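Local atomic coordinates of putative glycosyl hydrolase (Bacteroides thetaiotaomicron VPI-5482, PDB entry 3K11), a protein that is of uncertain function but probably acts as a glycoside hydrolase of family 88, built on a barrel of helical hairpins. Residues A[141-147]-A[172-177]; A[88-92]-A[152-157]; A[70-74]-A[132-136]. All coordinates share one frame; numbering follows the deposited sequence.

Contact 1. Residues A[141-147]-A[172-177]; sequences PHALDDA and NYFDFI. With EDO (1,2-ethanediol), chain I.
The ring of Phe176 lies against the backbone of Pro141-Ala143, where the loop 141-147 meets helix 167-180 in the helical-hairpin barrel of the family 88 hydrolases. The carbonyl carbon of Pro141 and the nitrogen of His142 both lie over one face of the ring, offset toward its rim. The rim atom CZ of Phe176 comes within 3.3 Å of Ala143 N, obliquely, while Leu144 N sits at the ring edge. CG of Phe176 is anti to its backbone N (chi1 173°), which carries the ring off the helix and into the bend of the loop. Pro141 and Phe176 lie alongside one another, pointing opposite ways, Pro141 CG resting 3.8 Å from Phe176 CB. Farther along, Leu144 crosses Ile177 at about a right angle, its CD2 branch 3.8 Å from Ile177 CG1.

Ala147, the N-cap residue of helix 148-160, places its methyl CB 3.5 Å from Tyr173 CD1, and its own carbonyl oxygen stands over one face of that ring, offset toward the rim. Within the loop, a straight bond of 2.9 Å from His142 N to the anti lone pair of Asp146 OD2 (169° at the hydrogen) closes the turn from His142 to Asp146; Gln137 binds the other carboxylate oxygen. No direct hydrogen bond joins the two segments, but one water bridges them, 2.8 Å from Asp146 O and 2.7 Å from Tyr173 OH.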
ATOM      1  N   PRO A 141      33.483 -23.733  12.238  1.00 26.29           N
ATOM      2  CA  PRO A 141      32.243 -23.006  12.059  1.00 26.20           C
ATOM      3  C   PRO A 141      31.271 -23.304  13.196  1.00 26.59           C
ATOM      4  O   PRO A 141      31.302 -24.401  13.750  1.00 25.76           O
ATOM      5  CB  PRO A 141      31.699 -23.548  10.731  1.00 25.82           C
ATOM      6  CG  PRO A 141      32.321 -24.888  10.577  1.00 25.72           C
ATOM      7  CD  PRO A 141      33.703 -24.723  11.171  1.00 28.45           C
ATOM      8  N   HIS A 142      30.484 -22.301  13.581  1.00 26.36           N
ATOM      9  CA  HIS A 142      29.481 -22.467  14.612  1.00 28.41           C
ATOM     10  C   HIS A 142      28.058 -22.147  14.184  1.00 28.06           C
ATOM     11  O   HIS A 142      27.160 -22.289  14.994  1.00 30.05           O
ATOM     12  CB  HIS A 142      29.833 -21.612  15.818  1.00 30.59           C
ATOM     13  CG  HIS A 142      31.088 -22.049  16.480  1.00 33.56           C
ATOM     14  ND1 HIS A 142      32.203 -21.252  16.567  1.00 43.97           N
ATOM     15  CD2 HIS A 142      31.424 -23.230  17.039  1.00 36.32           C
ATOM     16  CE1 HIS A 142      33.168 -21.919  17.172  1.00 35.08           C
ATOM     17  NE2 HIS A 142      32.723 -23.122  17.466  1.00 35.30           N
ATOM     18  N   ALA A 143      27.837 -21.788  12.921  1.00 26.20           N
ATOM     19  CA  ALA A 143      26.514 -21.402  12.426  1.00 26.79           C
ATOM     20  C   ALA A 143      26.541 -21.629  10.937  1.00 26.49           C
ATOM     21  O   ALA A 143      27.603 -21.660  10.349  1.00 25.60           O
ATOM     22  CB  ALA A 143      26.236 -19.935  12.737  1.00 27.10           C
ATOM     23  N   LEU A 144      25.389 -21.808  10.311  1.00 26.38           N
ATOM     24  CA  LEU A 144      25.345 -22.016   8.871  1.00 26.64           C
ATOM     25  C   LEU A 144      25.994 -20.849   8.087  1.00 24.56           C
ATOM     26  O   LEU A 144      26.545 -21.063   6.983  1.00 26.14           O
ATOM     27  CB  LEU A 144      23.907 -22.218   8.407  1.00 23.78           C
ATOM     28  CG  LEU A 144      23.155 -23.445   8.853  1.00 21.43           C
ATOM     29  CD1 LEU A 144      21.784 -23.327   8.239  1.00 22.25           C
ATOM     30  CD2 LEU A 144      23.879 -24.698   8.345  1.00 21.21           C
ATOM     31  N   ASP A 145      25.929 -19.646   8.670  0.60 25.30           N
ATOM     32  CA  ASP A 145      26.608 -18.430   8.145  0.60 26.13           C
ATOM     33  C   ASP A 145      28.074 -18.582   7.978  0.60 25.58           C
ATOM     34  O   ASP A 145      28.680 -17.843   7.207  0.60 27.77           O
ATOM     35  CB  ASP A 145      26.542 -17.276   9.137  0.60 27.24           C
ATOM     36  CG  ASP A 145      25.223 -16.631   9.189  0.60 31.43           C
ATOM     37  OD1 ASP A 145      24.354 -16.967   8.365  0.60 30.10           O
ATOM     38  OD2 ASP A 145      25.079 -15.755  10.057  0.60 34.40           O
ATOM     39  N   ASP A 146      28.642 -19.488   8.753  1.00 22.88           N
ATOM     40  CA  ASP A 146      30.100 -19.736   8.741  1.00 22.39           C
ATOM     41  C   ASP A 146      30.481 -20.783   7.720  1.00 25.23           C
ATOM     42  O   ASP A 146      31.656 -21.030   7.563  1.00 25.48           O
ATOM     43  CB  ASP A 146      30.551 -20.266  10.105  1.00 23.18           C
ATOM     44  CG  ASP A 146      30.444 -19.245  11.216  1.00 25.72           C
ATOM     45  OD1 ASP A 146      30.453 -18.025  10.921  1.00 25.90           O
ATOM     46  OD2 ASP A 146      30.430 -19.672  12.394  1.00 27.86           O
ATOM     47  N   ALA A 147      29.518 -21.417   7.031  1.00 24.13           N
ATOM     48  CA  ALA A 147      29.808 -22.613   6.253  1.00 23.92           C
ATOM     49  C   ALA A 147      29.111 -22.774   4.932  1.00 25.41           C
ATOM     50  O   ALA A 147      29.728 -23.142   3.933  1.00 23.92           O
ATOM     51  CB  ALA A 147      29.515 -23.878   7.127  1.00 23.55           C
ATOM     52  N   ASN A 172      34.707 -30.660   6.240  1.00 23.46           N
ATOM     53  CA  ASN A 172      34.613 -29.986   7.540  1.00 24.44           C
ATOM     54  C   ASN A 172      33.362 -29.116   7.625  1.00 26.64           C
ATOM     55  O   ASN A 172      32.640 -29.118   8.593  1.00 25.56           O
ATOM     56  CB  ASN A 172      35.854 -29.121   7.753  1.00 26.92           C
ATOM     57  CG  ASN A 172      35.937 -28.529   9.142  1.00 28.19           C
ATOM     58  OD1 ASN A 172      35.858 -29.258  10.119  1.00 28.45           O
ATOM     59  ND2 ASN A 172      36.126 -27.215   9.236  1.00 26.00           N
ATOM     60  N   TYR A 173      33.154 -28.311   6.605  1.00 24.58           N
ATOM     61  CA  TYR A 173      31.986 -27.459   6.553  1.00 23.23           C
ATOM     62  C   TYR A 173      30.711 -28.281   6.588  1.00 25.23           C
ATOM     63  O   TYR A 173      29.767 -28.003   7.354  1.00 23.11           O
ATOM     64  CB  TYR A 173      32.012 -26.661   5.269  1.00 24.11           C
ATOM     65  CG  TYR A 173      32.860 -25.393   5.249  1.00 24.28           C
ATOM     66  CD1 TYR A 173      32.905 -24.520   6.325  1.00 22.62           C
ATOM     67  CD2 TYR A 173      33.514 -25.019   4.084  1.00 28.33           C
ATOM     68  CE1 TYR A 173      33.631 -23.321   6.249  1.00 24.89           C
ATOM     69  CE2 TYR A 173      34.241 -23.865   4.001  1.00 27.29           C
ATOM     70  CZ  TYR A 173      34.302 -23.013   5.082  1.00 25.59           C
ATOM     71  OH  TYR A 173      34.992 -21.812   4.950  1.00 28.03           O
ATOM     72  N   PHE A 174      30.663 -29.304   5.763  1.00 25.22           N
ATOM     73  CA  PHE A 174      29.417 -30.084   5.655  1.00 26.37           C
ATOM     74  C   PHE A 174      29.157 -30.942   6.882  1.00 24.97           C
ATOM     75  O   PHE A 174      28.025 -31.120   7.283  1.00 26.12           O
ATOM     76  CB  PHE A 174      29.391 -30.979   4.425  1.00 23.69           C
ATOM     77  CG  PHE A 174      27.998 -31.373   4.044  1.00 25.06           C
ATOM     78  CD1 PHE A 174      27.157 -30.446   3.490  1.00 26.45           C
ATOM     79  CD2 PHE A 174      27.503 -32.619   4.365  1.00 24.72           C
ATOM     80  CE1 PHE A 174      25.859 -30.771   3.194  1.00 31.17           C
ATOM     81  CE2 PHE A 174      26.220 -32.967   4.043  1.00 25.95           C
ATOM     82  CZ  PHE A 174      25.387 -32.041   3.460  1.00 26.17           C
ATOM     83  N   ASP A 175      30.203 -31.450   7.508  1.00 23.59           N
ATOM     84  CA  ASP A 175      30.003 -32.160   8.762  1.00 24.13           C
ATOM     85  C   ASP A 175      29.305 -31.231   9.752  1.00 23.38           C
ATOM     86  O   ASP A 175      28.360 -31.631  10.457  1.00 25.95           O
ATOM     87  CB  ASP A 175      31.324 -32.593   9.344  1.00 24.43           C
ATOM     88  CG  ASP A 175      31.172 -33.318  10.706  1.00 33.10           C
ATOM     89  OD1 ASP A 175      30.321 -34.186  10.855  1.00 37.10           O
ATOM     90  OD2 ASP A 175      31.940 -33.023  11.613  1.00 42.46           O
ATOM     91  N   PHE A 176      29.769 -29.983   9.835  1.00 25.30           N
ATOM     92  CA  PHE A 176      29.055 -29.010  10.695  1.00 22.04           C
ATOM     93  C   PHE A 176      27.576 -28.845  10.306  1.00 26.23           C
ATOM     94  O   PHE A 176      26.677 -28.897  11.147  1.00 22.73           O
ATOM     95  CB  PHE A 176      29.713 -27.626  10.757  1.00 25.13           C
ATOM     96  CG  PHE A 176      28.850 -26.653  11.496  1.00 20.72           C
ATOM     97  CD1 PHE A 176      28.877 -26.614  12.874  1.00 24.14           C
ATOM     98  CD2 PHE A 176      27.957 -25.865  10.822  1.00 26.81           C
ATOM     99  CE1 PHE A 176      28.012 -25.778  13.546  1.00 24.45           C
ATOM    100  CE2 PHE A 176      27.072 -25.056  11.516  1.00 27.08           C
ATOM    101  CZ  PHE A 176      27.098 -25.053  12.860  1.00 23.18           C
ATOM    102  N   ILE A 177      27.334 -28.564   9.039  1.00 25.16           N
ATOM    103  CA  ILE A 177      25.980 -28.308   8.560  1.00 25.88           C
ATOM    104  C   ILE A 177      25.055 -29.456   8.893  1.00 25.94           C
ATOM    105  O   ILE A 177      23.973 -29.260   9.482  1.00 27.06           O
ATOM    106  CB  ILE A 177      25.985 -28.035   7.026  1.00 23.54           C
ATOM    107  CG1 ILE A 177      26.720 -26.714   6.732  1.00 24.64           C
ATOM    108  CG2 ILE A 177      24.548 -27.998   6.405  1.00 22.00           C
ATOM    109  CD1 ILE A 177      27.097 -26.544   5.286  1.00 26.09           C
TER
HETATM  110  C1  EDO I   8      22.826 -14.206   8.090  1.00 30.18           C
HETATM  111  O1  EDO I   8      22.061 -15.399   7.959  1.00 28.96           O
HETATM  112  C2  EDO I   8      22.393 -13.518   9.370  1.00 34.44           C
HETATM  113  O2  EDO I   8      23.113 -14.120  10.419  1.00 32.74           O
HETATM  114  O   HOH W   1      33.971 -19.911   6.553  1.00 23.15           O

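Contact 2. Residues A[88-92]-A[152-157]; sequences YSALI and TAMIKL
Ile92 drives its CD1 methyl against helix 148-160 in a near-parallel pairing of two helices of the helical-hairpin barrel; the axes of the short segments 88-92 and 152-157 approach to 9.3 Å at 27°. That methyl lies 3.5 Å from the backbone oxygen of Ala153 and 4.0 Å from Leu157 CB, with Lys156 CB close by, so it sits among three residues on one side of helix 148-160. Ile92 CG1 is anti to the carbonyl carbon (chi1 -68°) and the chain continues extended to CD1, which puts the tip of the longer branch on the facing helix. The Ile92 side chain meets that of Leu157 at a slant, through CD1 against CB.

The short side chain of Ala153 is consistent with the close approach here, its CA 5.0 Å from that of Ser89. Its methyl CB packs 3.6 Å from Tyr88 CB and also touches Ser89 OG, so it meets two consecutive residues of helix 82-98. Only the base of Tyr88 takes part; its ring leads away from the interface, meeting Trp84 edge-to-face, and its hydroxyl bonds to Leu79 O.

Ser89 is the polar member of the group, and Trp405 of helix 400-416 packs against it. Its hydroxyl oxygen lies next to the straight chain of Lys156, which is extended beyond CG and passes its CD 3.6 Å from Ser89 OG. The ammonium group also forms a salt bridge with Glu277, so the lysine end is shared between a carboxylate on helix 265-281 and the serine, and its positive charge probably polarises that hydroxyl. The bond that crosses the interface is donated by Lys156 NZ to Ser89 OG at 2.9 Å.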
ATOM      1  N   TYR A  88      31.705 -16.115  -4.820  1.00 21.74           N
ATOM      2  CA  TYR A  88      32.347 -17.237  -5.517  1.00 22.79           C
ATOM      3  C   TYR A  88      31.381 -17.950  -6.477  1.00 24.30           C
ATOM      4  O   TYR A  88      31.747 -18.282  -7.605  1.00 26.09           O
ATOM      5  CB  TYR A  88      32.913 -18.248  -4.523  1.00 25.44           C
ATOM      6  CG  TYR A  88      34.030 -17.708  -3.661  1.00 24.68           C
ATOM      7  CD1 TYR A  88      35.158 -17.109  -4.232  1.00 27.65           C
ATOM      8  CD2 TYR A  88      33.979 -17.823  -2.279  1.00 25.03           C
ATOM      9  CE1 TYR A  88      36.173 -16.608  -3.428  1.00 25.41           C
ATOM     10  CE2 TYR A  88      34.995 -17.318  -1.473  1.00 24.45           C
ATOM     11  CZ  TYR A  88      36.095 -16.733  -2.049  1.00 26.79           C
ATOM     12  OH  TYR A  88      37.109 -16.226  -1.253  1.00 27.14           O
ATOM     13  N   SER A  89      30.159 -18.222  -6.015  1.00 22.67           N
ATOM     14  CA  SER A  89      29.129 -18.830  -6.888  1.00 23.87           C
ATOM     15  C   SER A  89      28.813 -17.942  -8.077  1.00 24.13           C
ATOM     16  O   SER A  89      28.668 -18.439  -9.206  1.00 24.95           O
ATOM     17  CB  SER A  89      27.829 -19.179  -6.110  1.00 22.44           C
ATOM     18  OG  SER A  89      27.927 -20.453  -5.443  1.00 24.91           O
ATOM     19  N   ALA A  90      28.708 -16.639  -7.832  1.00 24.24           N
ATOM     20  CA  ALA A  90      28.478 -15.665  -8.911  1.00 25.31           C
ATOM     21  C   ALA A  90      29.525 -15.727 -10.007  1.00 25.25           C
ATOM     22  O   ALA A  90      29.213 -15.709 -11.225  1.00 26.70           O
ATOM     23  CB  ALA A  90      28.421 -14.264  -8.327  1.00 24.29           C
ATOM     24  N   LEU A  91      30.786 -15.765  -9.593  1.00 24.33           N
ATOM     25  CA  LEU A  91      31.914 -15.775 -10.547  1.00 25.57           C
ATOM     26  C   LEU A  91      32.045 -17.082 -11.305  1.00 26.82           C
ATOM     27  O   LEU A  91      32.430 -17.084 -12.495  1.00 26.08           O
ATOM     28  CB  LEU A  91      33.209 -15.429  -9.804  1.00 26.07           C
ATOM     29  CG  LEU A  91      33.300 -13.951  -9.372  1.00 24.87           C
ATOM     30  CD1 LEU A  91      34.483 -13.738  -8.392  1.00 20.44           C
ATOM     31  CD2 LEU A  91      33.339 -12.973 -10.598  1.00 23.49           C
ATOM     32  N   ILE A  92      31.718 -18.202 -10.654  1.00 22.74           N
ATOM     33  CA  ILE A  92      31.634 -19.479 -11.360  1.00 24.60           C
ATOM     34  C   ILE A  92      30.598 -19.350 -12.476  1.00 25.99           C
ATOM     35  O   ILE A  92      30.814 -19.741 -13.625  1.00 25.84           O
ATOM     36  CB  ILE A  92      31.289 -20.625 -10.399  1.00 26.69           C
ATOM     37  CG1 ILE A  92      32.444 -20.899  -9.434  1.00 27.22           C
ATOM     38  CG2 ILE A  92      30.921 -21.949 -11.166  1.00 23.80           C
ATOM     39  CD1 ILE A  92      32.007 -21.711  -8.194  1.00 23.92           C
ATOM     40  N   THR A 152      29.071 -24.479  -0.622  1.00 22.60           N
ATOM     41  CA  THR A 152      28.328 -24.653  -1.860  1.00 23.18           C
ATOM     42  C   THR A 152      29.199 -24.327  -3.061  1.00 23.64           C
ATOM     43  O   THR A 152      29.254 -25.102  -4.029  1.00 22.44           O
ATOM     44  CB  THR A 152      27.069 -23.790  -1.844  1.00 24.71           C
ATOM     45  OG1 THR A 152      26.226 -24.238  -0.759  1.00 24.59           O
ATOM     46  CG2 THR A 152      26.263 -23.852  -3.160  1.00 25.10           C
ATOM     47  N   ALA A 153      29.824 -23.158  -3.042  1.00 24.23           N
ATOM     48  CA  ALA A 153      30.715 -22.754  -4.150  1.00 24.19           C
ATOM     49  C   ALA A 153      31.906 -23.691  -4.358  1.00 22.23           C
ATOM     50  O   ALA A 153      32.303 -23.952  -5.506  1.00 23.55           O
ATOM     51  CB  ALA A 153      31.199 -21.332  -3.939  1.00 22.62           C
HETATM   52  N   MSE A 154      32.487 -24.194  -3.261  1.00 23.41           N
HETATM   53  CA  MSE A 154      33.626 -25.112  -3.344  1.00 23.07           C
HETATM   54  C   MSE A 154      33.215 -26.426  -3.991  1.00 23.37           C
HETATM   55  O   MSE A 154      33.942 -26.958  -4.797  1.00 23.77           O
HETATM   56  CB  MSE A 154      34.208 -25.382  -1.965  1.00 25.01           C
HETATM   57  CG  MSE A 154      34.996 -24.202  -1.439  1.00 26.67           C
HETATM   58 SE   MSE A 154      35.730 -24.621   0.330  0.75 22.54          SE
HETATM   59  CE  MSE A 154      36.748 -23.004   0.556  1.00 24.94           C
ATOM     60  N   ILE A 155      32.036 -26.953  -3.615  1.00 22.02           N
ATOM     61  CA  ILE A 155      31.492 -28.142  -4.290  1.00 22.17           C
ATOM     62  C   ILE A 155      31.293 -27.890  -5.795  1.00 23.16           C
ATOM     63  O   ILE A 155      31.779 -28.651  -6.634  1.00 24.15           O
ATOM     64  CB  ILE A 155      30.175 -28.574  -3.653  1.00 24.28           C
ATOM     65  CG1 ILE A 155      30.418 -29.126  -2.236  1.00 23.09           C
ATOM     66  CG2 ILE A 155      29.499 -29.659  -4.500  1.00 22.92           C
ATOM     67  CD1 ILE A 155      29.081 -29.081  -1.336  1.00 20.47           C
ATOM     68  N   LYS A 156      30.664 -26.764  -6.142  1.00 23.82           N
ATOM     69  CA  LYS A 156      30.433 -26.437  -7.526  1.00 22.49           C
ATOM     70  C   LYS A 156      31.700 -26.421  -8.354  1.00 23.90           C
ATOM     71  O   LYS A 156      31.759 -27.016  -9.435  1.00 25.51           O
ATOM     72  CB  LYS A 156      29.750 -25.092  -7.648  1.00 23.88           C
ATOM     73  CG  LYS A 156      28.284 -25.083  -7.232  1.00 23.49           C
ATOM     74  CD  LYS A 156      27.818 -23.658  -7.142  1.00 28.86           C
ATOM     75  CE  LYS A 156      26.321 -23.511  -6.926  1.00 24.18           C
ATOM     76  NZ  LYS A 156      25.908 -22.075  -6.805  1.00 23.44           N
ATOM     77  N   LEU A 157      32.748 -25.787  -7.841  1.00 26.50           N
ATOM     78  CA  LEU A 157      33.983 -25.717  -8.621  1.00 25.39           C
ATOM     79  C   LEU A 157      34.747 -27.039  -8.620  1.00 24.83           C
ATOM     80  O   LEU A 157      35.282 -27.449  -9.644  1.00 27.97           O
ATOM     81  CB  LEU A 157      34.876 -24.563  -8.162  1.00 24.10           C
ATOM     82  CG  LEU A 157      36.058 -24.224  -9.101  1.00 27.27           C
ATOM     83  CD1 LEU A 157      35.564 -23.922 -10.518  1.00 24.03           C
ATOM     84  CD2 LEU A 157      36.817 -23.010  -8.558  1.00 23.15           C
TER

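Contact 3. Residues A[70-74]-A[132-136]; sequences AQLER and DSQLL
The guanidinium of Arg74 is sandwiched between two amides: Gln71 OE1 stands 3.6 Å from its plane over the centre of one face, and Gln134 NE2 lies over the opposite face, offset toward the rim. The Gln134 amide is stacked, its plane 19° from that of the guanidinium, with NE2 3.3 Å from Arg74 CZ; the two groups make no hydrogen bond. At the edge, in plane, lie Leu72 CB and CG of Asp132, whose carboxylate is turned 31° against the guanidinium and gripped end-on. Arg74 NH1 donates to Asp132 OD2 at 3.0 Å on the syn side, and Arg74 NH2 to Asp132 OD1 at 2.8 Å from above the carboxylate plane; both oxygens are close to the guanidinium plane. A bend at chi2 (-62°) folds the arginine back toward Leu72 of the preceding strand, where NH1 also reaches Leu72 O.

Asp132 is the N-cap of helix 133-139, and its OD1 accepts from Gln134 N at 2.9 Å, from the face of the carboxylate opposite to Arg74 NH2. Its OD2 takes a second bond from Leu72 N, 2.8 Å long. Thus one buried carboxylate, with two donors on each oxygen, ties the helix start to edge strand 70-72 of the small antiparallel sheet beside the helical barrel. With an alanine in place of Asp132, the Arg74 charge would probably lose its mate, the Leu72 and Gln134 N-H groups these acceptors, and the helix start its side-chain cap.

Beneath the polar cluster, the Leu72 side chain meets Leu135 roughly perpendicular to it, and Phe113 and Phe121 of helix 101-128 back the pair. Ser9 of a second subunit packs on Arg74. The apolar contact is tightest between Leu72 CG and Leu135 CD2, 3.5 Å apart.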
ATOM      1  N   ALA A  70      50.427 -14.385  12.530  1.00 26.08           N
ATOM      2  CA  ALA A  70      49.972 -14.490  11.135  1.00 25.39           C
ATOM      3  C   ALA A  70      48.470 -14.278  11.020  1.00 25.66           C
ATOM      4  O   ALA A  70      47.696 -14.771  11.875  1.00 22.53           O
ATOM      5  CB  ALA A  70      50.360 -15.861  10.561  1.00 24.80           C
ATOM      6  N   GLN A  71      48.049 -13.538   9.974  1.00 20.95           N
ATOM      7  CA  GLN A  71      46.656 -13.396   9.664  1.00 22.62           C
ATOM      8  C   GLN A  71      46.510 -13.250   8.154  1.00 21.98           C
ATOM      9  O   GLN A  71      47.457 -12.884   7.465  1.00 22.06           O
ATOM     10  CB  GLN A  71      46.056 -12.184  10.350  1.00 22.20           C
ATOM     11  CG  GLN A  71      46.644 -10.875   9.876  1.00 22.18           C
ATOM     12  CD  GLN A  71      45.953  -9.659  10.435  1.00 29.98           C
ATOM     13  OE1 GLN A  71      45.188  -9.740  11.408  1.00 28.12           O
ATOM     14  NE2 GLN A  71      46.197  -8.518   9.805  1.00 25.50           N
ATOM     15  N   LEU A  72      45.318 -13.481   7.659  1.00 23.04           N
ATOM     16  CA  LEU A  72      45.031 -13.175   6.263  1.00 23.31           C
ATOM     17  C   LEU A  72      45.093 -11.649   6.133  1.00 23.48           C
ATOM     18  O   LEU A  72      44.590 -10.923   7.001  1.00 22.73           O
ATOM     19  CB  LEU A  72      43.645 -13.689   5.893  1.00 24.71           C
ATOM     20  CG  LEU A  72      43.376 -15.197   6.035  1.00 24.61           C
ATOM     21  CD1 LEU A  72      42.015 -15.529   5.551  1.00 23.41           C
ATOM     22  CD2 LEU A  72      44.482 -15.983   5.277  1.00 21.50           C
ATOM     23  N   GLU A  73      45.724 -11.163   5.080  1.00 22.52           N
ATOM     24  CA  GLU A  73      45.804  -9.725   4.836  1.00 22.20           C
ATOM     25  C   GLU A  73      44.395  -9.144   4.762  1.00 22.86           C
ATOM     26  O   GLU A  73      43.516  -9.693   4.067  1.00 24.24           O
ATOM     27  CB  GLU A  73      46.562  -9.452   3.521  1.00 23.89           C
ATOM     28  CG  GLU A  73      46.673  -7.967   3.248  1.00 23.87           C
ATOM     29  CD  GLU A  73      47.422  -7.635   2.012  1.00 25.80           C
ATOM     30  OE1 GLU A  73      47.741  -8.550   1.243  1.00 24.77           O
ATOM     31  OE2 GLU A  73      47.642  -6.425   1.796  1.00 27.81           O
ATOM     32  N   ARG A  74      44.155  -8.032   5.452  1.00 22.23           N
ATOM     33  CA  ARG A  74      42.823  -7.498   5.487  1.00 22.22           C
ATOM     34  C   ARG A  74      42.591  -6.547   4.325  1.00 25.64           C
ATOM     35  O   ARG A  74      43.168  -5.475   4.282  1.00 28.58           O
ATOM     36  CB  ARG A  74      42.602  -6.766   6.799  1.00 23.59           C
ATOM     37  CG  ARG A  74      42.871  -7.575   8.051  1.00 27.41           C
ATOM     38  CD  ARG A  74      41.990  -8.704   8.123  1.00 27.48           C
ATOM     39  NE  ARG A  74      41.858  -9.301   9.457  1.00 28.59           N
ATOM     40  CZ  ARG A  74      42.087 -10.576   9.774  1.00 30.88           C
ATOM     41  NH1 ARG A  74      42.650 -11.429   8.923  1.00 27.12           N
ATOM     42  NH2 ARG A  74      41.771 -11.001  10.979  1.00 30.49           N
ATOM     43  N   ASP A 132      44.136 -16.369  13.843  1.00 27.79           N
ATOM     44  CA  ASP A 132      43.271 -15.418  13.117  1.00 25.65           C
ATOM     45  C   ASP A 132      41.811 -15.833  13.263  1.00 27.05           C
ATOM     46  O   ASP A 132      41.411 -16.934  12.891  1.00 27.15           O
ATOM     47  CB  ASP A 132      43.709 -15.442  11.652  1.00 26.67           C
ATOM     48  CG  ASP A 132      43.037 -14.400  10.790  1.00 29.47           C
ATOM     49  OD1 ASP A 132      42.062 -13.761  11.221  1.00 24.53           O
ATOM     50  OD2 ASP A 132      43.488 -14.265   9.638  1.00 25.22           O
ATOM     51  N   SER A 133      40.993 -14.939  13.789  1.00 27.72           N
ATOM     52  CA  SER A 133      39.565 -15.214  13.893  1.00 29.58           C
ATOM     53  C   SER A 133      38.922 -15.604  12.556  1.00 28.34           C
ATOM     54  O   SER A 133      37.923 -16.332  12.530  1.00 29.63           O
ATOM     55  CB  SER A 133      38.858 -13.995  14.450  1.00 31.30           C
ATOM     56  OG  SER A 133      39.022 -12.906  13.557  1.00 35.93           O
ATOM     57  N   GLN A 134      39.480 -15.148  11.429  1.00 26.49           N
ATOM     58  CA  GLN A 134      38.919 -15.523  10.124  1.00 25.39           C
ATOM     59  C   GLN A 134      39.151 -16.999   9.870  1.00 27.77           C
ATOM     60  O   GLN A 134      38.360 -17.677   9.197  1.00 28.55           O
ATOM     61  CB  GLN A 134      39.527 -14.672   8.995  1.00 24.92           C
ATOM     62  CG  GLN A 134      39.084 -13.208   9.053  1.00 29.14           C
ATOM     63  CD  GLN A 134      39.403 -12.425   7.780  1.00 25.37           C
ATOM     64  OE1 GLN A 134      39.598 -13.012   6.714  1.00 28.53           O
ATOM     65  NE2 GLN A 134      39.421 -11.088   7.886  1.00 25.66           N
ATOM     66  N   LEU A 135      40.254 -17.517  10.390  1.00 27.42           N
ATOM     67  CA  LEU A 135      40.533 -18.930  10.233  1.00 26.95           C
ATOM     68  C   LEU A 135      39.700 -19.786  11.170  1.00 28.36           C
ATOM     69  O   LEU A 135      39.373 -20.938  10.844  1.00 29.22           O
ATOM     70  CB  LEU A 135      42.037 -19.224  10.352  1.00 24.44           C
ATOM     71  CG  LEU A 135      42.717 -19.205   8.991  1.00 24.33           C
ATOM     72  CD1 LEU A 135      42.255 -20.405   8.155  1.00 22.99           C
ATOM     73  CD2 LEU A 135      42.613 -17.873   8.212  1.00 24.99           C
ATOM     74  N   LEU A 136      39.343 -19.250  12.325  1.00 26.69           N
ATOM     75  CA  LEU A 136      38.471 -19.996  13.207  1.00 29.60           C
ATOM     76  C   LEU A 136      37.071 -20.187  12.604  1.00 29.75           C
ATOM     77  O   LEU A 136      36.382 -21.168  12.901  1.00 30.81           O
ATOM     78  CB  LEU A 136      38.414 -19.342  14.605  1.00 31.11           C
ATOM     79  CG  LEU A 136      39.747 -19.450  15.372  1.00 31.21           C
ATOM     80  CD1 LEU A 136      39.581 -18.732  16.681  1.00 37.30           C
ATOM     81  CD2 LEU A 136      40.226 -20.880  15.601  1.00 37.63           C
TER

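Overall arrangement
From the N terminus, strand 70-72 opens contact 3, followed by helix 82-98, which carries the first half of contact 2. Contact 3 closes at 132-136 after the long helix 101-128, returning the chain to the small sheet. The loop 141-147 then opens contact 1, and helix 148-160 closes contact 2, so contact 2 crosses both others, while contacts 3 and 1 follow in series. Helix 167-180 closes contact 1 after helix 148-160 has intervened. Contacts 1 and 2 touch through Tyr173 and selenomethionine Met154, their centres about 16 Å apart; contact 3 lies about 18 Å from contact 1, centre to centre. Together they join sheet, connecting loop and neighbouring barrel helices.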